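Local coordinates for protein Stk_08120 (Sulfolobus tokodaii str. 7, PDB 2EJX) that probably acts as a fatty acid carrier, as a member of a thermoacidophile-specific family in the Bet v 1-like clan, at residues K90-N93 with N94-Q97; S116-L119 with D120-A123; R131-R134 with I135-I139. All coordinates share one frame; numbering follows the deposited sequence.

Contact 1: residues K90-N93 with N94-Q97; sequences KKDN and NTLQ
The carboxylate of D92 meets T95 OG1 and the backbone of N94 through one oxygen, OD1. D92 OD1 takes the hydroxyl T95 OG1 on its syn side at 2.7 Å. N94 N meets D92 OD1 on its anti side at 2.9 Å. Each donor lies 19° out of the carboxylate plane. Together the syn and anti bonds restrict the rotation of the group. The first torsion of D92 (chi1 52°) places CG between its backbone N and carbonyl carbon, and this turns OD1 back over the turn. The bond to N94 N makes an Asx turn. T95 OG1 also bonds K12 of strand 7-12.

The K91 side chain crosses obliquely over T95 and Q97. K91 CE touches T95 CG2 at 3.7 Å, and K91 CD lies 3.9 Å from Q97 CB. The chain bends at chi3 (-61°), and the ammonium forms a salt bridge with E10.

The backbone is irregular here. T95 O accepts K91 N at 2.9 Å and, more weakly, D92 N at 3.3 Å. K90 faces L96 as a non-hydrogen-bonded pair, and D92 faces T95 as a hydrogen-bonded pair. The register slips by one residue between them. The whole is a beta hairpin of strands 82-92 and 95-102, closed by a type I turn from D92 to T95, with a classic beta bulge at K91 and D92.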
ATOM      1  N   LYS A  90      -1.913  -0.133  12.900  1.00 27.75           N
ATOM      2  CA  LYS A  90      -3.140   0.038  13.619  1.00 27.70           C
ATOM      3  C   LYS A  90      -2.889   1.024  14.766  1.00 29.11           C
ATOM      4  O   LYS A  90      -1.966   0.836  15.553  1.00 29.72           O
ATOM      5  CB  LYS A  90      -3.654  -1.322  14.135  1.00 28.09           C
ATOM      6  CG  LYS A  90      -4.795  -1.194  15.154  1.00 27.60           C
ATOM      7  CD  LYS A  90      -5.438  -2.505  15.415  1.00 30.34           C
ATOM      8  CE  LYS A  90      -6.370  -2.422  16.596  1.00 33.86           C
ATOM      9  NZ  LYS A  90      -6.785  -3.778  17.071  1.00 34.41           N
ATOM     10  N   LYS A  91      -3.726   2.055  14.873  1.00 28.59           N
ATOM     11  CA  LYS A  91      -3.610   3.045  15.943  1.00 30.30           C
ATOM     12  C   LYS A  91      -4.628   2.803  17.044  1.00 31.53           C
ATOM     13  O   LYS A  91      -4.315   3.010  18.227  1.00 32.52           O
ATOM     14  CB  LYS A  91      -3.706   4.461  15.380  1.00 30.11           C
ATOM     15  CG  LYS A  91      -2.680   4.764  14.329  1.00 32.65           C
ATOM     16  CD  LYS A  91      -2.372   6.259  14.214  1.00 35.38           C
ATOM     17  CE  LYS A  91      -3.589   7.056  13.845  1.00 35.55           C
ATOM     18  NZ  LYS A  91      -3.229   8.408  13.350  1.00 34.99           N
ATOM     19  N   ASP A  92      -5.856   2.412  16.674  1.00 30.93           N
ATOM     20  CA  ASP A  92      -6.869   1.971  17.648  1.00 31.49           C
ATOM     21  C   ASP A  92      -7.870   1.156  16.881  1.00 31.84           C
ATOM     22  O   ASP A  92      -7.577   0.784  15.731  1.00 30.39           O
ATOM     23  CB  ASP A  92      -7.568   3.146  18.369  1.00 31.86           C
ATOM     24  CG  ASP A  92      -8.133   4.194  17.401  1.00 32.98           C
ATOM     25  OD1 ASP A  92      -8.768   3.851  16.356  1.00 30.13           O
ATOM     26  OD2 ASP A  92      -7.921   5.380  17.697  1.00 32.69           O
ATOM     27  N   ASN A  93      -9.044   0.919  17.483  1.00 30.75           N
ATOM     28  CA  ASN A  93     -10.054   0.025  16.887  1.00 32.17           C
ATOM     29  C   ASN A  93     -10.699   0.557  15.599  1.00 30.25           C
ATOM     30  O   ASN A  93     -11.367  -0.197  14.867  1.00 29.58           O
ATOM     31  CB  ASN A  93     -11.174  -0.302  17.912  1.00 33.80           C
ATOM     32  CG  ASN A  93     -12.304  -1.157  17.289  1.00 38.23           C
ATOM     33  OD1 ASN A  93     -13.419  -0.665  17.026  1.00 45.67           O
ATOM     34  ND2 ASN A  93     -12.001  -2.425  17.012  1.00 43.03           N
ATOM     35  N   ASN A  94     -10.525   1.846  15.319  1.00 28.65           N
ATOM     36  CA  ASN A  94     -11.185   2.438  14.145  1.00 28.82           C
ATOM     37  C   ASN A  94     -10.263   3.261  13.274  1.00 26.89           C
ATOM     38  O   ASN A  94     -10.745   4.030  12.476  1.00 25.16           O
ATOM     39  CB  ASN A  94     -12.373   3.348  14.549  1.00 30.03           C
ATOM     40  CG  ASN A  94     -13.500   2.587  15.217  1.00 36.33           C
ATOM     41  OD1 ASN A  94     -14.320   1.935  14.548  1.00 41.59           O
ATOM     42  ND2 ASN A  94     -13.583   2.707  16.546  1.00 41.28           N
ATOM     43  N   THR A  95      -8.943   3.142  13.470  1.00 25.41           N
ATOM     44  CA  THR A  95      -8.006   4.069  12.852  1.00 25.81           C
ATOM     45  C   THR A  95      -6.705   3.344  12.555  1.00 25.87           C
ATOM     46  O   THR A  95      -6.205   2.586  13.394  1.00 26.55           O
ATOM     47  CB  THR A  95      -7.671   5.275  13.780  1.00 25.64           C
ATOM     48  OG1 THR A  95      -8.866   5.692  14.437  1.00 25.97           O
ATOM     49  CG2 THR A  95      -7.120   6.436  12.990  1.00 28.19           C
ATOM     50  N   LEU A  96      -6.162   3.605  11.373  1.00 25.40           N
ATOM     51  CA  LEU A  96      -4.843   3.171  11.044  1.00 25.49           C
ATOM     52  C   LEU A  96      -4.035   4.302  10.431  1.00 24.95           C
ATOM     53  O   LEU A  96      -4.575   5.368  10.090  1.00 23.20           O
ATOM     54  CB  LEU A  96      -4.865   1.921  10.150  1.00 26.28           C
ATOM     55  CG  LEU A  96      -5.536   1.913   8.781  1.00 28.49           C
ATOM     56  CD1 LEU A  96      -4.667   2.478   7.637  1.00 31.24           C
ATOM     57  CD2 LEU A  96      -5.954   0.497   8.440  1.00 28.47           C
ATOM     58  N   GLN A  97      -2.728   4.067  10.321  1.00 24.69           N
ATOM     59  CA  GLN A  97      -1.828   5.014   9.656  1.00 24.49           C
ATOM     60  C   GLN A  97      -1.057   4.294   8.582  1.00 23.49           C
ATOM     61  O   GLN A  97      -0.565   3.193   8.818  1.00 23.20           O
ATOM     62  CB  GLN A  97      -0.842   5.624  10.706  1.00 25.69           C
ATOM     63  CG  GLN A  97      -0.090   6.908  10.244  1.00 27.02           C
ATOM     64  CD  GLN A  97      -0.922   8.199  10.143  1.00 30.26           C
ATOM     65  OE1 GLN A  97      -0.519   9.161   9.475  1.00 33.51           O
ATOM     66  NE2 GLN A  97      -2.048   8.233  10.802  1.00 29.39           N
TER

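Contact 2: residues S116-L119 with D120-A123; sequences SSNL and DRLA
S116-L119 and D120-A123 are consecutive turns of one alpha helix. S116 O, S117 O, N118 O and L119 O accept D120 N, R121 N, L122 N and A123 N in turn, each at 2.9 Å. This is the regular i to i+4 pattern within helix 105-137, the long C-terminal helix that packs on the antiparallel sheet in the Bet v 1-like fold.

L119 and L122 face inward. Both touch I98 of strand 95-102 and I34 of helix 27-34, so this face of the helix packs on both the sheet and helix 27-34. On another side D120 forms a salt bridge with K9 through OD1. S116 OG bonds back to K112 O and P113 O in the preceding turn.

The side-chain pair that crosses the two turns is N118 with R121. They lie side by side and point the same way. R121 starts with CG anti to its backbone N (chi1 -178°) and bends at chi3 (48°), which brings the guanidinium back to N118. N118 ND2 bonds I34 O, which ties the amide to helix 27-34. N118 OD1 then accepts R121 NH2 at 3.2 Å. The bond is nearly straight (174°). The oxygen lies in the guanidinium plane, but the nitrogen sits above the amide plane. A water completes the link: it accepts a hydrogen bond from R121 NE at 2.8 Å and donates to N118 OD1 at 3.3 Å.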
ATOM      1  N   SER A 116      -0.093  10.573  -2.874  1.00 25.97           N
ATOM      2  CA  SER A 116      -1.064  11.299  -2.031  1.00 27.73           C
ATOM      3  C   SER A 116      -2.478  11.218  -2.600  1.00 26.59           C
ATOM      4  O   SER A 116      -3.437  11.084  -1.845  1.00 27.05           O
ATOM      5  CB  SER A 116      -0.661  12.755  -1.759  1.00 29.18           C
ATOM      6  OG  SER A 116      -0.562  13.427  -2.993  1.00 36.15           O
ATOM      7  N   SER A 117      -2.630  11.268  -3.916  1.00 26.20           N
ATOM      8  CA  SER A 117      -3.980  11.123  -4.488  1.00 26.20           C
ATOM      9  C   SER A 117      -4.560   9.721  -4.165  1.00 24.99           C
ATOM     10  O   SER A 117      -5.774   9.537  -3.888  1.00 25.53           O
ATOM     11  CB  SER A 117      -3.933  11.380  -6.005  1.00 26.94           C
ATOM     12  OG  SER A 117      -5.177  10.991  -6.587  1.00 33.26           O
ATOM     13  N   ASN A 118      -3.724   8.717  -4.296  1.00 22.93           N
ATOM     14  CA  ASN A 118      -4.104   7.350  -3.931  1.00 22.42           C
ATOM     15  C   ASN A 118      -4.483   7.229  -2.476  1.00 21.67           C
ATOM     16  O   ASN A 118      -5.500   6.638  -2.136  1.00 20.40           O
ATOM     17  CB  ASN A 118      -2.950   6.387  -4.231  1.00 23.55           C
ATOM     18  CG  ASN A 118      -2.915   5.948  -5.690  1.00 25.06           C
ATOM     19  OD1 ASN A 118      -3.957   5.897  -6.385  1.00 28.07           O
ATOM     20  ND2 ASN A 118      -1.718   5.630  -6.173  1.00 25.81           N
ATOM     21  N   LEU A 119      -3.661   7.794  -1.596  1.00 20.82           N
ATOM     22  CA  LEU A 119      -3.988   7.736  -0.178  1.00 21.02           C
ATOM     23  C   LEU A 119      -5.279   8.465   0.189  1.00 19.82           C
ATOM     24  O   LEU A 119      -6.039   7.993   1.035  1.00 19.98           O
ATOM     25  CB  LEU A 119      -2.799   8.207   0.699  1.00 21.33           C
ATOM     26  CG  LEU A 119      -1.537   7.349   0.638  1.00 22.41           C
ATOM     27  CD1 LEU A 119      -0.397   8.038   1.388  1.00 25.10           C
ATOM     28  CD2 LEU A 119      -1.777   5.919   1.228  1.00 24.49           C
ATOM     29  N   ASP A 120      -5.515   9.622  -0.429  1.00 20.65           N
ATOM     30  CA  ASP A 120      -6.765  10.365  -0.261  1.00 21.09           C
ATOM     31  C   ASP A 120      -7.957   9.568  -0.714  1.00 21.95           C
ATOM     32  O   ASP A 120      -8.947   9.508  -0.009  1.00 22.27           O
ATOM     33  CB  ASP A 120      -6.698  11.704  -1.035  1.00 21.53           C
ATOM     34  CG  ASP A 120      -5.782  12.726  -0.376  1.00 25.33           C
ATOM     35  OD1 ASP A 120      -5.305  12.501   0.735  1.00 27.84           O
ATOM     36  OD2 ASP A 120      -5.555  13.774  -0.983  1.00 29.10           O
ATOM     37  N   ARG A 121      -7.865   8.960  -1.914  1.00 21.80           N
ATOM     38  CA  ARG A 121      -8.947   8.136  -2.433  1.00 23.28           C
ATOM     39  C   ARG A 121      -9.205   6.920  -1.513  1.00 22.13           C
ATOM     40  O   ARG A 121     -10.338   6.591  -1.208  1.00 21.86           O
ATOM     41  CB  ARG A 121      -8.587   7.662  -3.864  1.00 22.88           C
ATOM     42  CG  ARG A 121      -9.684   6.828  -4.543  1.00 25.79           C
ATOM     43  CD  ARG A 121      -9.239   6.313  -5.923  1.00 23.90           C
ATOM     44  NE  ARG A 121      -7.901   5.709  -5.858  1.00 25.51           N
ATOM     45  CZ  ARG A 121      -7.616   4.499  -5.359  1.00 27.40           C
ATOM     46  NH1 ARG A 121      -8.553   3.673  -4.856  1.00 23.53           N
ATOM     47  NH2 ARG A 121      -6.336   4.131  -5.315  1.00 29.67           N
ATOM     48  N   LEU A 122      -8.150   6.260  -1.060  1.00 21.63           N
ATOM     49  CA  LEU A 122      -8.304   5.148  -0.112  1.00 23.88           C
ATOM     50  C   LEU A 122      -8.984   5.614   1.185  1.00 24.05           C
ATOM     51  O   LEU A 122      -9.916   4.963   1.654  1.00 25.13           O
ATOM     52  CB  LEU A 122      -6.926   4.511   0.175  1.00 24.20           C
ATOM     53  CG  LEU A 122      -6.698   3.077   0.619  1.00 28.94           C
ATOM     54  CD1 LEU A 122      -7.225   2.050  -0.388  1.00 27.32           C
ATOM     55  CD2 LEU A 122      -5.150   2.953   0.792  1.00 24.58           C
ATOM     56  N   ALA A 123      -8.557   6.744   1.744  1.00 23.70           N
ATOM     57  CA  ALA A 123      -9.152   7.238   2.987  1.00 23.82           C
ATOM     58  C   ALA A 123     -10.645   7.530   2.826  1.00 25.09           C
ATOM     59  O   ALA A 123     -11.434   7.220   3.706  1.00 26.43           O
ATOM     60  CB  ALA A 123      -8.424   8.454   3.483  1.00 24.42           C
TER
HETATM   61  O   HOH W   1      -6.479   7.910  -6.959  1.00 33.78           O

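Contact 3: residues R131-R134 with I135-I139; sequences RLER and IKRKI
E133 folds over the next turn of the helix and puts OE1 between two basic side chains, K136 and R137. Its CG lies beside the backbone N (chi1 -71°) and the chain bends at chi2, so the carboxylate turns toward the C-terminal end. The salt bridge from R137 NE to E133 OE1 measures 2.8 Å. It uses the anti side of the carboxylate, and the oxygen lies at the edge of the guanidinium, close to its plane. R137 NH2 adds a weak bond to the same oxygen. K136 NZ reaches E133 OE1 at 3.0 Å, a weak hydrogen bond within a salt bridge. Three donors on one oxygen, two of them weak, would probably draw negative charge toward OE1. A water donates to the other oxygen, E133 OE2. R137 NH1 pairs with D26, and both E133 and R137 touch F29 of helix 27-34.

This is the end of the long C-terminal helix 105-137 of the Bet v 1-like fold. The backbone bonds continue through R137 N to E133 O at 2.8 Å. K138 then takes positive phi and leaves the helix. R134 O accepts I139 N at 3.2 Å, one residue further on than the usual helical bond, and a weak bond from K138 N.

The turn brings the terminal carboxylate of I139 to R134. The guanidinium grips it side-on with two nitrogens. R134 NE meets I139 OXT at 2.9 Å, almost straight (171°), and R134 NH2 meets I139 O at 2.9 Å on a lone pair. R134 NH1 bonds Q15, so the same arginine reaches the region before helix 17-24. On another side of the helix, I135 CD1 lies 3.7 Å from R131 NH1, the two side chains running side by side.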
ATOM      1  N   ARG A 131     -15.331  -3.622   1.938  1.00 21.77           N
ATOM      2  CA  ARG A 131     -16.535  -4.449   1.902  1.00 22.11           C
ATOM      3  C   ARG A 131     -16.509  -5.368   0.671  1.00 21.45           C
ATOM      4  O   ARG A 131     -16.768  -6.576   0.765  1.00 22.22           O
ATOM      5  CB  ARG A 131     -17.765  -3.588   1.859  1.00 21.80           C
ATOM      6  CG  ARG A 131     -19.046  -4.378   1.967  1.00 30.03           C
ATOM      7  CD  ARG A 131     -20.262  -3.446   1.940  1.00 37.14           C
ATOM      8  NE  ARG A 131     -20.362  -2.779   0.647  1.00 41.69           N
ATOM      9  CZ  ARG A 131     -20.934  -3.311  -0.428  1.00 42.15           C
ATOM     10  NH1 ARG A 131     -21.487  -4.515  -0.372  1.00 42.89           N
ATOM     11  NH2 ARG A 131     -20.945  -2.634  -1.562  1.00 43.17           N
ATOM     12  N   LEU A 132     -16.199  -4.777  -0.464  1.00 21.34           N
ATOM     13  CA  LEU A 132     -16.013  -5.554  -1.713  1.00 21.72           C
ATOM     14  C   LEU A 132     -14.858  -6.573  -1.645  1.00 21.19           C
ATOM     15  O   LEU A 132     -15.012  -7.701  -2.141  1.00 21.82           O
ATOM     16  CB  LEU A 132     -15.825  -4.576  -2.897  1.00 21.63           C
ATOM     17  CG  LEU A 132     -17.111  -3.844  -3.253  1.00 23.07           C
ATOM     18  CD1 LEU A 132     -16.801  -2.778  -4.327  1.00 23.53           C
ATOM     19  CD2 LEU A 132     -18.199  -4.792  -3.780  1.00 23.23           C
ATOM     20  N   GLU A 133     -13.714  -6.187  -1.061  1.00 21.01           N
ATOM     21  CA  GLU A 133     -12.611  -7.144  -0.837  1.00 21.74           C
ATOM     22  C   GLU A 133     -13.073  -8.332  -0.001  1.00 21.98           C
ATOM     23  O   GLU A 133     -12.770  -9.460  -0.292  1.00 21.01           O
ATOM     24  CB  GLU A 133     -11.386  -6.439  -0.177  1.00 22.63           C
ATOM     25  CG  GLU A 133     -10.639  -5.483  -1.141  1.00 20.90           C
ATOM     26  CD  GLU A 133     -10.012  -6.263  -2.323  1.00 26.96           C
ATOM     27  OE1 GLU A 133      -9.672  -7.464  -2.203  1.00 25.59           O
ATOM     28  OE2 GLU A 133      -9.886  -5.651  -3.383  1.00 29.98           O
ATOM     29  N   ARG A 134     -13.803  -8.057   1.063  1.00 21.70           N
ATOM     30  CA  ARG A 134     -14.310  -9.122   1.921  1.00 22.01           C
ATOM     31  C   ARG A 134     -15.253 -10.110   1.228  1.00 23.54           C
ATOM     32  O   ARG A 134     -15.264 -11.320   1.535  1.00 24.92           O
ATOM     33  CB  ARG A 134     -15.008  -8.476   3.099  1.00 20.74           C
ATOM     34  CG  ARG A 134     -13.991  -7.886   4.057  1.00 18.81           C
ATOM     35  CD  ARG A 134     -14.707  -7.363   5.318  1.00 19.94           C
ATOM     36  NE  ARG A 134     -15.024  -8.485   6.201  1.00 23.88           N
ATOM     37  CZ  ARG A 134     -15.448  -8.370   7.462  1.00 26.64           C
ATOM     38  NH1 ARG A 134     -15.633  -7.169   7.971  1.00 28.07           N
ATOM     39  NH2 ARG A 134     -15.690  -9.462   8.210  1.00 27.31           N
ATOM     40  N   ILE A 135     -16.078  -9.592   0.331  1.00 24.42           N
ATOM     41  CA  ILE A 135     -17.056 -10.429  -0.378  1.00 25.23           C
ATOM     42  C   ILE A 135     -16.238 -11.373  -1.265  1.00 26.00           C
ATOM     43  O   ILE A 135     -16.462 -12.604  -1.282  1.00 26.86           O
ATOM     44  CB  ILE A 135     -18.097  -9.607  -1.218  1.00 25.60           C
ATOM     45  CG1 ILE A 135     -19.107  -8.883  -0.320  1.00 24.58           C
ATOM     46  CG2 ILE A 135     -18.893 -10.567  -2.154  1.00 23.52           C
ATOM     47  CD1 ILE A 135     -19.834  -7.741  -1.023  1.00 26.58           C
ATOM     48  N   LYS A 136     -15.240 -10.818  -1.942  1.00 25.49           N
ATOM     49  CA  LYS A 136     -14.418 -11.609  -2.878  1.00 26.59           C
ATOM     50  C   LYS A 136     -13.521 -12.604  -2.146  1.00 26.75           C
ATOM     51  O   LYS A 136     -13.337 -13.745  -2.606  1.00 27.04           O
ATOM     52  CB  LYS A 136     -13.586 -10.690  -3.754  1.00 26.15           C
ATOM     53  CG  LYS A 136     -12.592 -11.423  -4.649  1.00 32.11           C
ATOM     54  CD  LYS A 136     -11.484 -10.452  -5.159  1.00 38.89           C
ATOM     55  CE  LYS A 136     -10.628  -9.904  -4.000  1.00 41.76           C
ATOM     56  NZ  LYS A 136      -9.219  -9.512  -4.393  1.00 41.88           N
ATOM     57  N   ARG A 137     -12.946 -12.185  -1.016  1.00 26.95           N
ATOM     58  CA  ARG A 137     -12.032 -13.059  -0.230  1.00 25.89           C
ATOM     59  C   ARG A 137     -12.709 -14.030   0.704  1.00 27.04           C
ATOM     60  O   ARG A 137     -12.032 -14.943   1.237  1.00 27.40           O
ATOM     61  CB  ARG A 137     -11.011 -12.208   0.585  1.00 26.08           C
ATOM     62  CG  ARG A 137     -10.170 -11.346  -0.258  1.00 25.84           C
ATOM     63  CD  ARG A 137      -9.574 -10.161   0.518  1.00 27.34           C
ATOM     64  NE  ARG A 137      -8.746  -9.324  -0.369  1.00 27.10           N
ATOM     65  CZ  ARG A 137      -7.436  -9.505  -0.592  1.00 25.05           C
ATOM     66  NH1 ARG A 137      -6.765 -10.463   0.030  1.00 24.56           N
ATOM     67  NH2 ARG A 137      -6.792  -8.702  -1.434  1.00 25.65           N
ATOM     68  N   LYS A 138     -14.015 -13.818   0.935  1.00 26.64           N
ATOM     69  CA  LYS A 138     -14.812 -14.584   1.897  1.00 28.27           C
ATOM     70  C   LYS A 138     -14.226 -14.516   3.315  1.00 28.91           C
ATOM     71  O   LYS A 138     -14.050 -15.546   4.008  1.00 29.77           O
ATOM     72  CB  LYS A 138     -15.031 -16.013   1.390  1.00 27.71           C
ATOM     73  CG  LYS A 138     -15.673 -16.052   0.024  1.00 33.62           C
ATOM     74  CD  LYS A 138     -15.937 -17.479  -0.409  1.00 39.55           C
ATOM     75  CE  LYS A 138     -14.660 -18.224  -0.788  1.00 41.89           C
ATOM     76  NZ  LYS A 138     -14.854 -19.717  -0.693  1.00 46.21           N
ATOM     77  N   ILE A 139     -13.930 -13.281   3.734  1.00 27.40           N
ATOM     78  CA  ILE A 139     -13.481 -13.021   5.104  1.00 27.28           C
ATOM     79  C   ILE A 139     -14.283 -11.915   5.751  1.00 28.21           C
ATOM     80  O   ILE A 139     -14.251 -11.724   7.001  1.00 28.61           O
ATOM     81  CB  ILE A 139     -12.004 -12.712   5.159  1.00 26.90           C
ATOM     82  CG1 ILE A 139     -11.672 -11.447   4.359  1.00 26.71           C
ATOM     83  CG2 ILE A 139     -11.191 -13.907   4.684  1.00 26.32           C
ATOM     84  CD1 ILE A 139     -10.212 -10.988   4.455  1.00 27.53           C
ATOM     85  OXT ILE A 139     -14.992 -11.171   5.037  1.00 28.57           O
TER
HETATM   86  O   HOH W   2      -6.993  -6.868  -4.153  1.00 37.56           O

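How the contacts relate
The chain starts with strand 7-12, an outermost strand of the sheet, and passes through helices 17-24 and 27-34 before the other strands. Contact 1 is the hairpin turn from strand 82-92 into strand 95-102, which lies next to strand 7-12. Helix 105-137 follows, with contact 2 near its middle and contact 3 at its C-terminal end. The three are in series. Contact 1 closes the tight hairpin turn, contacts 2 and 3 are local to one helix and close no loop, and none nests in or crosses another. Their centres lie about 16 to 21 Å apart. Contact 1 touches strand 7-12 and helix 17-24, contact 2 touches the sheet and helix 27-34, and contact 3 touches both short helices.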